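Putative lipoprotein (Parabacteroides distasonis ATCC 8503, PDB 3JX8) is of unknown function but, as a putative lipoprotein with a beta-solenoid fold of the auto-transporter adhesin head type, may take part in adhesion or lipid binding. Local coordinates at residues N12-E17 with N52-L57; I68-I73 with Y82-T87. All blocks are in the same frame, centred on the assembly; numbering follows the deposited sequence.

Interaction 1: residues N12-E17 with N52-L57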
loop_
_atom_site.group_PDB
_atom_site.type_symbol
_atom_site.label_atom_id
_atom_site.label_comp_id
_atom_site.label_asym_id
_atom_site.label_seq_id
_atom_site.Cartn_x
_atom_site.Cartn_y
_atom_site.Cartn_z
ATOM N N ASN A 12 -13.918 35.584 10.775
ATOM C CA ASN A 12 -13.923 36.035 12.152
ATOM C C ASN A 12 -13.504 34.913 13.082
ATOM O O ASN A 12 -14.337 34.181 13.560
ATOM C CB ASN A 12 -15.316 36.507 12.494
ATOM C CG ASN A 12 -15.771 37.630 11.608
ATOM O OD1 ASN A 12 -14.970 38.333 10.988
ATOM N ND2 ASN A 12 -17.074 37.822 11.558
ATOM N N PRO A 13 -12.210 34.796 13.377
ATOM C CA PRO A 13 -11.780 33.671 14.196
ATOM C C PRO A 13 -12.264 33.720 15.633
ATOM O O PRO A 13 -12.174 34.761 16.276
ATOM C CB PRO A 13 -10.250 33.785 14.184
ATOM C CG PRO A 13 -9.925 34.888 13.226
ATOM C CD PRO A 13 -11.110 35.745 13.143
ATOM N N GLU A 14 -12.718 32.572 16.125
ATOM C CA GLU A 14 -13.172 32.412 17.498
ATOM C C GLU A 14 -12.440 31.246 18.156
ATOM O O GLU A 14 -12.279 30.198 17.555
ATOM C CB GLU A 14 -14.700 32.170 17.570
ATOM C CG GLU A 14 -15.203 31.796 18.959
ATOM C CD GLU A 14 -16.718 31.647 19.097
ATOM O OE1 GLU A 14 -17.490 31.819 18.103
ATOM O OE2 GLU A 14 -17.128 31.348 20.255
ATOM N N THR A 15 -12.032 31.446 19.406
ATOM C CA THR A 15 -11.425 30.414 20.204
ATOM C C THR A 15 -12.425 29.921 21.233
ATOM O O THR A 15 -13.079 30.713 21.930
ATOM C CB THR A 15 -10.195 30.943 20.910
ATOM O OG1 THR A 15 -9.235 31.294 19.911
ATOM C CG2 THR A 15 -9.619 29.926 21.857
ATOM N N ARG A 16 -12.539 28.608 21.316
ATOM C CA ARG A 16 -13.362 27.950 22.312
ATOM C C ARG A 16 -12.556 26.910 23.044
ATOM O O ARG A 16 -11.925 26.018 22.426
ATOM C CB ARG A 16 -14.559 27.257 21.666
ATOM C CG ARG A 16 -15.565 28.195 21.121
ATOM C CD ARG A 16 -16.769 27.478 20.574
ATOM N NE ARG A 16 -17.512 28.452 19.814
ATOM C CZ ARG A 16 -18.619 28.242 19.112
ATOM N NH1 ARG A 16 -19.210 27.065 19.052
ATOM N NH2 ARG A 16 -19.154 29.279 18.474
ATOM N N GLU A 17 -12.586 27.023 24.366
ATOM C CA GLU A 17 -12.085 25.965 25.215
ATOM C C GLU A 17 -13.207 24.986 25.419
ATOM O O GLU A 17 -14.280 25.367 25.847
ATOM C CB GLU A 17 -11.563 26.517 26.528
ATOM C CG GLU A 17 -10.287 27.333 26.323
ATOM C CD GLU A 17 -9.678 27.840 27.637
ATOM O OE1 GLU A 17 -10.359 27.743 28.688
ATOM O OE2 GLU A 17 -8.514 28.320 27.616
ATOM N N ASN A 52 -18.175 30.780 12.177
ATOM C CA ASN A 52 -19.252 30.085 11.487
ATOM C C ASN A 52 -19.003 28.574 11.294
ATOM O O ASN A 52 -19.942 27.815 11.164
ATOM C CB ASN A 52 -19.569 30.783 10.165
ATOM C CG ASN A 52 -18.413 30.735 9.190
ATOM O OD1 ASN A 52 -17.275 31.012 9.542
ATOM N ND2 ASN A 52 -18.713 30.396 7.940
ATOM N N LEU A 53 -17.757 28.131 11.335
ATOM C CA LEU A 53 -17.445 26.744 11.043
ATOM C C LEU A 53 -17.677 25.768 12.234
ATOM O O LEU A 53 -17.826 24.554 12.011
ATOM C CB LEU A 53 -16.016 26.652 10.511
ATOM C CG LEU A 53 -15.789 27.399 9.188
ATOM C CD1 LEU A 53 -14.335 27.192 8.663
ATOM C CD2 LEU A 53 -16.857 27.023 8.132
ATOM N N PHE A 54 -17.767 26.275 13.474
ATOM C CA PHE A 54 -18.032 25.395 14.631
ATOM C C PHE A 54 -19.317 24.581 14.475
ATOM O O PHE A 54 -19.381 23.463 14.906
ATOM C CB PHE A 54 -18.144 26.184 15.956
ATOM C CG PHE A 54 -16.816 26.593 16.539
ATOM C CD1 PHE A 54 -15.984 25.657 17.114
ATOM C CD2 PHE A 54 -16.408 27.913 16.528
ATOM C CE1 PHE A 54 -14.759 26.020 17.659
ATOM C CE2 PHE A 54 -15.181 28.275 17.086
ATOM C CZ PHE A 54 -14.362 27.321 17.640
ATOM N N ASP A 55 -20.340 25.178 13.888
ATOM C CA ASP A 55 -21.602 24.497 13.617
ATOM C C ASP A 55 -21.447 23.292 12.701
ATOM O O ASP A 55 -22.350 22.455 12.665
ATOM C CB ASP A 55 -22.599 25.446 12.937
ATOM C CG ASP A 55 -23.085 26.565 13.861
ATOM O OD1 ASP A 55 -23.042 26.357 15.098
ATOM O OD2 ASP A 55 -23.466 27.663 13.359
ATOM N N TYR A 56 -20.336 23.218 11.967
ATOM C CA TYR A 56 -20.079 22.137 11.023
ATOM C C TYR A 56 -19.046 21.131 11.507
ATOM O O TYR A 56 -18.659 20.257 10.758
ATOM C CB TYR A 56 -19.626 22.733 9.694
ATOM C CG TYR A 56 -20.685 23.591 9.079
ATOM C CD1 TYR A 56 -20.765 24.944 9.383
ATOM C CD2 TYR A 56 -21.650 23.056 8.218
ATOM C CE1 TYR A 56 -21.752 25.752 8.845
ATOM C CE2 TYR A 56 -22.635 23.862 7.677
ATOM C CZ TYR A 56 -22.660 25.218 7.999
ATOM O OH TYR A 56 -23.608 26.054 7.489
ATOM N N LEU A 57 -18.604 21.259 12.752
ATOM C CA LEU A 57 -17.460 20.520 13.263
ATOM C C LEU A 57 -17.883 19.699 14.484
ATOM O O LEU A 57 -18.657 20.169 15.300
ATOM C CB LEU A 57 -16.389 21.550 13.655
ATOM C CG LEU A 57 -14.929 21.196 13.827
ATOM C CD1 LEU A 57 -14.370 20.683 12.490
ATOM C CD2 LEU A 57 -14.129 22.423 14.367
#

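Interaction 2: residues I68-I73 with Y82-T87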
loop_
_atom_site.group_PDB
_atom_site.type_symbol
_atom_site.label_atom_id
_atom_site.label_comp_id
_atom_site.label_asym_id
_atom_site.label_seq_id
_atom_site.Cartn_x
_atom_site.Cartn_y
_atom_site.Cartn_z
ATOM N N ILE A 68 -12.290 15.052 16.456
ATOM C CA ILE A 68 -12.400 16.364 15.803
ATOM C C ILE A 68 -12.510 16.118 14.299
ATOM O O ILE A 68 -11.562 15.653 13.663
ATOM C CB ILE A 68 -11.196 17.291 16.132
ATOM C CG1 ILE A 68 -11.199 17.609 17.630
ATOM C CG2 ILE A 68 -11.236 18.610 15.303
ATOM C CD1 ILE A 68 -9.989 18.407 18.133
ATOM N N TYR A 69 -13.666 16.400 13.727
ATOM C CA TYR A 69 -13.841 16.218 12.293
ATOM C C TYR A 69 -15.079 16.941 11.809
ATOM O O TYR A 69 -15.977 17.221 12.611
ATOM C CB TYR A 69 -13.938 14.721 11.968
ATOM C CG TYR A 69 -14.963 13.989 12.782
ATOM C CD1 TYR A 69 -16.284 14.013 12.413
ATOM C CD2 TYR A 69 -14.613 13.245 13.887
ATOM C CE1 TYR A 69 -17.243 13.359 13.134
ATOM C CE2 TYR A 69 -15.595 12.573 14.633
ATOM C CZ TYR A 69 -16.894 12.654 14.245
ATOM O OH TYR A 69 -17.898 12.013 14.934
ATOM N N PRO A 70 -15.134 17.254 10.498
ATOM C CA PRO A 70 -16.339 17.859 9.943
ATOM C C PRO A 70 -17.529 16.939 10.060
ATOM O O PRO A 70 -17.389 15.728 9.897
ATOM C CB PRO A 70 -15.988 18.093 8.477
ATOM C CG PRO A 70 -14.506 18.085 8.432
ATOM C CD PRO A 70 -14.081 17.117 9.479
ATOM N N LYS A 71 -18.690 17.508 10.379
ATOM C CA LYS A 71 -19.911 16.735 10.415
ATOM C C LYS A 71 -20.258 16.144 9.037
ATOM O O LYS A 71 -19.871 16.680 7.986
ATOM C CB LYS A 71 -21.087 17.606 10.853
ATOM C CG LYS A 71 -21.032 18.080 12.287
ATOM C CD LYS A 71 -22.258 18.938 12.613
ATOM C CE LYS A 71 -22.098 19.541 14.007
ATOM N NZ LYS A 71 -23.198 20.454 14.398
ATOM N N SER A 72 -21.029 15.062 9.084
ATOM C CA SER A 72 -21.730 14.566 7.915
ATOM C C SER A 72 -22.679 15.592 7.397
ATOM O O SER A 72 -23.287 16.319 8.173
ATOM C CB SER A 72 -22.578 13.353 8.249
ATOM O OG SER A 72 -21.784 12.276 8.642
ATOM N N ILE A 73 -22.859 15.611 6.086
ATOM C CA ILE A 73 -23.787 16.542 5.500
ATOM C C ILE A 73 -25.214 16.252 5.992
ATOM O O ILE A 73 -25.673 15.111 5.973
ATOM C CB ILE A 73 -23.704 16.567 3.977
ATOM C CG1 ILE A 73 -22.270 16.981 3.561
ATOM C CG2 ILE A 73 -24.730 17.563 3.418
ATOM C CD1 ILE A 73 -22.058 17.259 2.079
ATOM N N TYR A 82 -18.888 17.753 5.254
ATOM C CA TYR A 82 -18.677 19.106 4.758
ATOM C C TYR A 82 -17.219 19.349 4.416
ATOM O O TYR A 82 -16.317 18.837 5.054
ATOM C CB TYR A 82 -19.102 20.162 5.775
ATOM C CG TYR A 82 -20.561 20.152 6.053
ATOM C CD1 TYR A 82 -21.448 20.785 5.198
ATOM C CD2 TYR A 82 -21.067 19.477 7.149
ATOM C CE1 TYR A 82 -22.799 20.761 5.437
ATOM C CE2 TYR A 82 -22.427 19.456 7.409
ATOM C CZ TYR A 82 -23.284 20.101 6.545
ATOM O OH TYR A 82 -24.635 20.095 6.780
ATOM N N ASP A 83 -17.022 20.175 3.411
ATOM C CA ASP A 83 -15.723 20.636 2.962
ATOM C C ASP A 83 -15.515 22.060 3.530
ATOM O O ASP A 83 -16.024 23.050 3.003
ATOM C CB ASP A 83 -15.772 20.643 1.441
ATOM C CG ASP A 83 -14.536 21.234 0.801
ATOM O OD1 ASP A 83 -13.487 21.429 1.472
ATOM O OD2 ASP A 83 -14.648 21.491 -0.415
ATOM N N LEU A 84 -14.801 22.138 4.637
ATOM C CA LEU A 84 -14.664 23.388 5.357
ATOM C C LEU A 84 -13.433 24.124 4.818
ATOM O O LEU A 84 -12.397 23.518 4.603
ATOM C CB LEU A 84 -14.531 23.118 6.850
ATOM C CG LEU A 84 -15.636 22.247 7.479
ATOM C CD1 LEU A 84 -15.449 22.100 8.972
ATOM C CD2 LEU A 84 -16.999 22.764 7.190
ATOM N N ARG A 85 -13.570 25.425 4.579
ATOM C CA ARG A 85 -12.446 26.239 4.153
ATOM C C ARG A 85 -12.214 27.343 5.184
ATOM O O ARG A 85 -12.692 28.466 4.996
ATOM C CB ARG A 85 -12.711 26.853 2.771
ATOM C CG ARG A 85 -13.081 25.862 1.693
ATOM C CD ARG A 85 -12.008 24.869 1.428
ATOM N NE ARG A 85 -12.424 23.961 0.361
ATOM C CZ ARG A 85 -12.402 24.234 -0.954
ATOM N NH1 ARG A 85 -11.954 25.388 -1.419
ATOM N NH2 ARG A 85 -12.827 23.329 -1.825
ATOM N N PRO A 86 -11.505 27.026 6.275
ATOM C CA PRO A 86 -11.225 28.039 7.282
ATOM C C PRO A 86 -10.185 29.040 6.825
ATOM O O PRO A 86 -9.390 28.734 5.954
ATOM C CB PRO A 86 -10.695 27.224 8.474
ATOM C CG PRO A 86 -10.243 25.976 7.923
ATOM C CD PRO A 86 -11.064 25.695 6.717
ATOM N N THR A 87 -10.228 30.244 7.393
ATOM C CA THR A 87 -9.158 31.214 7.216
ATOM C C THR A 87 -8.102 31.007 8.308
ATOM O O THR A 87 -6.966 31.382 8.120
ATOM C CB THR A 87 -9.677 32.662 7.194
ATOM O OG1 THR A 87 -10.274 32.995 8.443
ATOM C CG2 THR A 87 -10.708 32.843 6.084
#

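Interaction 1: residues N12-E17 with N52-L57
Arg16 lays its guanidinium flat over one face of the Phe54 ring, the two planes only 9° apart and their centres 3.9 Å from each other. The stack is offset: Arg16 CZ sits over the ring atoms nearest the backbone of Phe54, 3.4 Å from Phe54 CD2, and Arg16 NH1 runs on past the ring to lie 3.4 Å from Phe54 CB. The methylene Arg16 CD covers the middle of the ring in a CH-pi contact, 3.7 Å from the Phe54 centroid, so both the aliphatic and the cationic part of the arginine use the same aromatic face. The side chain gets there by running extended from CG to NE, with CG anti to its own carbonyl carbon (chi1 -69°), and the two side chains pass in opposite directions. Backbone atom Glu14 O meets the ring at its edge, in plane, 3.5 Å from Phe54 CE2.

Glu14 fixes the rotation of the guanidinium. Its extended chain brings the carboxylate to the side of the arginine, where Arg16 NE bonds Glu14 OE2 at 3.0 Å and Arg16 NH2 bonds Glu14 OE1 at 3.1 Å. Both nitrogens approach from above the carboxylate plane. This two-point salt bridge, one bond to each oxygen, helps keep the guanidinium parallel to the ring.

Strand 13-17 pairs antiparallel with strand 44-50, whose Val47 and Ile49 also pack on Phe54. Phe54 itself belongs to the turn linking strand 44-50 to strand 57-62, and its ring brings that turn against strand 13-17.

Interaction 2: residues I68-I73 with Y82-T87
The N-terminal end of the solenoid is where strand 65-70 runs out into an extended segment and meets the chain again at Tyr82, just ahead of the short strand 83-85; eight residues separate the two segments. One backbone bond joins them, from Tyr82 N to Lys71 O at 3.1 Å, with the donor almost in line with the carbonyl (C=O...N 175°).

The Tyr82 side chain, with CG anti to its carbonyl carbon (chi1 -65°), folds back over the residues that follow strand 65-70. Its CD2 lies 3.2 Å from Lys71 O and its CE2 3.3 Å from Ser72 O, both carbonyls approaching the ring obliquely. Ile73 covers one face: its CG1 stands 4.1 Å above the ring plane, while Ile73 CA makes an off-centre CH-pi contact, 4.1 Å from the Tyr82 centroid. Beside the ring, Lys71 CB comes within 4.1 Å of Tyr82 CE2, but the rest of the lysine leads away, and its NZ bonds Asp55 O. Farther back along the strand, Pro70 CB touches Tyr82 O at 3.5 Å and packs obliquely against Leu84 CD1.

Beyond the two segments, the Tyr82 hydroxyl accepts a bond from Lys74 N, and Tyr56 meets the ring edge-to-face.

The other contacts set carbonyl oxygens against carbon (Lys71 O and Ser72 O on the ring, Tyr82 O on Pro70 CB) or join apolar groups. Tyr82 is thus held at both ends, by its backbone N at Lys71 O and by its hydroxyl at Lys74 N, with Lys71 to Ile73 lying along the ring between them; together these bonds fix where the ring rests against Ile73.

The two contacts follow one another in sequence, and their centres lie 11 Å apart. Segment 52-57 of interaction 1 is what reaches interaction 2. Its Tyr56 O lies 2.8 Å from Lys71 N and its Asp55 O 2.8 Å from Lys71 NZ, both probable hydrogen bonds, so one lysine meets the turn by backbone and side chain. Packing adds Leu53 CD1 against Pro86 CA at 3.5 Å and Tyr56 CB against Leu84 CD2 at 3.6 Å. Glycerol, probably from the crystallisation liquor, lies about 5 Å from the Arg16 side chain in interaction 1 and about 4 Å from that of Tyr82 in interaction 2; Asp55 OD2 hydrogen-bonds a glycerol.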